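Local atomic coordinates of peroxin 22 (Pichia angusta, PDB entry 5NKZ), a protein that probably takes part in peroxisome biogenesis and forms, through its soluble domain, a complex with the ubiquitin-conjugating enzyme Pex4p. Residues V32-T37 / I101-L106. Numbering follows the deposited sequence.
Sequences VSLVLT and INLITL
Ser33 and Leu103 link strands 32-36 and 101-103 in a parallel ladder whose axes diverge by 8°: Ser33 N donates to Ile101 O (2.8 Å), Leu103 N to Ser33 O (2.9 Å) and Val35 N to Leu103 O (2.9 Å). All three are close to straight, with N-H...O angles of at least 165°, and Ser33 and Leu103 each spend both N-H and C=O on the pair. On the face carrying Val32, Leu34, Ile101 and Leu103, the two methyls of Val32 divide their work. With CG1 anti to the backbone N (chi1 -178°), CG1 meets Leu103 CD1 at 3.7 Å, while CG2 lies against Ile101 CD1. Leu103 CD1 also approaches Leu34 CD1 at 3.9 Å, so this one methyl touches both Val32 and Leu34. An alanine at Val32 would probably leave Leu103 CD1 and Ile101 CD1 without these methyl contacts and open a gap on this face of the sheet. Strand 32-36 is central in an all-parallel sheet: it also bonds to strand 55-59, and strand 101-103 reaches its other edge after the chain has passed through helix 87-97. That helix packs on the face bearing Ser33 and Asn102, where Leu94 touches both side chains. There Asn102 OD1 comes 3.5 Å from Ser33 CB, a contact without a hydrogen bond; the polar ends are held instead by Ser33 OG to Ser99 OG and by Asn102 ND2 to the carbonyl oxygens of Ser99 and Asp122. Farther along, Val35 CG2 packs against Ile104 CG1 at 3.5 Å, with Ile104 CD1 also beside that methyl, and Val35 reaches Leu94 and Ile58 as well.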
loop_
_atom_site.group_PDB
_atom_site.type_symbol
_atom_site.label_atom_id
_atom_site.label_comp_id
_atom_site.label_asym_id
_atom_site.label_seq_id
_atom_site.Cartn_x
_atom_site.Cartn_y
_atom_site.Cartn_z
ATOM N N VAL C 32 7.360 0.197 -16.508
ATOM C CA VAL C 32 8.815 0.227 -16.463
ATOM C C VAL C 32 9.291 0.827 -15.142
ATOM O O VAL C 32 8.788 1.882 -14.695
ATOM C CB VAL C 32 9.416 1.042 -17.664
ATOM C CG1 VAL C 32 10.962 1.055 -17.659
ATOM C CG2 VAL C 32 8.815 0.583 -18.984
ATOM N N SER C 33 10.249 0.138 -14.518
ATOM C CA SER C 33 10.952 0.672 -13.358
ATOM C C SER C 33 12.305 1.184 -13.821
ATOM O O SER C 33 13.083 0.439 -14.414
ATOM C CB SER C 33 11.118 -0.389 -12.233
ATOM O OG SER C 33 9.894 -0.657 -11.543
ATOM N N LEU C 34 12.612 2.438 -13.538
ATOM C CA LEU C 34 13.857 3.008 -14.006
ATOM C C LEU C 34 14.725 3.397 -12.851
ATOM O O LEU C 34 14.354 4.299 -12.104
ATOM C CB LEU C 34 13.536 4.249 -14.869
ATOM C CG LEU C 34 14.703 5.054 -15.460
ATOM C CD1 LEU C 34 15.645 4.133 -16.229
ATOM C CD2 LEU C 34 14.145 6.174 -16.327
ATOM N N VAL C 35 15.870 2.758 -12.682
ATOM C CA VAL C 35 16.727 3.158 -11.568
ATOM C C VAL C 35 17.874 3.965 -12.093
ATOM O O VAL C 35 18.649 3.504 -12.959
ATOM C CB VAL C 35 17.162 2.006 -10.563
ATOM C CG1 VAL C 35 16.192 0.828 -10.619
ATOM C CG2 VAL C 35 18.604 1.512 -10.744
ATOM N N LEU C 36 17.960 5.171 -11.529
ATOM C CA LEU C 36 18.936 6.185 -11.912
ATOM C C LEU C 36 19.958 6.408 -10.801
ATOM O O LEU C 36 19.618 6.903 -9.738
ATOM C CB LEU C 36 18.231 7.516 -12.243
ATOM C CG LEU C 36 17.129 7.468 -13.318
ATOM C CD1 LEU C 36 16.374 8.790 -13.422
ATOM C CD2 LEU C 36 17.714 7.031 -14.650
ATOM N N THR C 37 21.196 6.005 -11.052
ATOM C CA THR C 37 22.362 6.577 -10.379
ATOM C C THR C 37 22.702 7.938 -10.998
ATOM O O THR C 37 22.255 8.253 -12.077
ATOM C CB THR C 37 23.594 5.660 -10.555
ATOM O OG1 THR C 37 23.853 5.451 -11.957
ATOM C CG2 THR C 37 23.360 4.325 -9.903
ATOM N N ILE C 101 9.145 -4.155 -17.135
ATOM C CA ILE C 101 10.491 -3.841 -17.637
ATOM C C ILE C 101 11.326 -3.212 -16.530
ATOM O O ILE C 101 10.854 -2.324 -15.817
ATOM C CB ILE C 101 10.440 -2.909 -18.896
ATOM C CG1 ILE C 101 9.637 -3.574 -20.052
ATOM C CG2 ILE C 101 11.846 -2.553 -19.389
ATOM C CD1 ILE C 101 8.501 -2.734 -20.625
ATOM N N ASN C 102 12.564 -3.645 -16.390
ATOM C CA ASN C 102 13.340 -3.186 -15.260
ATOM C C ASN C 102 14.668 -2.736 -15.789
ATOM O O ASN C 102 15.466 -3.552 -16.213
ATOM C CB ASN C 102 13.460 -4.272 -14.142
ATOM C CG ASN C 102 12.132 -4.543 -13.414
ATOM O OD1 ASN C 102 11.779 -3.839 -12.448
ATOM N ND2 ASN C 102 11.393 -5.550 -13.871
ATOM N N LEU C 103 14.873 -1.428 -15.807
ATOM C CA LEU C 103 16.097 -0.829 -16.311
ATOM C C LEU C 103 16.962 -0.374 -15.173
ATOM O O LEU C 103 16.545 0.471 -14.367
ATOM C CB LEU C 103 15.790 0.375 -17.174
ATOM C CG LEU C 103 14.784 0.138 -18.276
ATOM C CD1 LEU C 103 14.477 1.508 -18.867
ATOM C CD2 LEU C 103 15.343 -0.854 -19.294
ATOM N N ILE C 104 18.185 -0.892 -15.161
ATOM C CA ILE C 104 19.121 -0.659 -14.075
ATOM C C ILE C 104 20.517 -1.063 -14.538
ATOM O O ILE C 104 20.694 -2.187 -15.026
ATOM C CB ILE C 104 18.674 -1.467 -12.801
ATOM C CG1 ILE C 104 19.822 -1.587 -11.779
ATOM C CG2 ILE C 104 18.104 -2.855 -13.159
ATOM C CD1 ILE C 104 19.407 -1.933 -10.355
ATOM N N THR C 105 21.496 -0.169 -14.446
ATOM C CA THR C 105 22.873 -0.595 -14.712
ATOM C C THR C 105 23.414 -1.024 -13.370
ATOM O O THR C 105 23.655 -0.179 -12.497
ATOM C CB THR C 105 23.782 0.503 -15.291
ATOM O OG1 THR C 105 23.609 1.681 -14.520
ATOM C CG2 THR C 105 23.448 0.811 -16.724
ATOM N N LEU C 106 23.588 -2.333 -13.203
ATOM C CA LEU C 106 24.148 -2.881 -11.971
ATOM C C LEU C 106 25.606 -2.476 -11.836
ATOM O O LEU C 106 26.060 -2.209 -10.727
ATOM C CB LEU C 106 24.012 -4.405 -11.920
ATOM C CG LEU C 106 22.581 -4.973 -11.941
ATOM C CD1 LEU C 106 22.520 -6.434 -12.390
ATOM C CD2 LEU C 106 21.941 -4.819 -10.588
#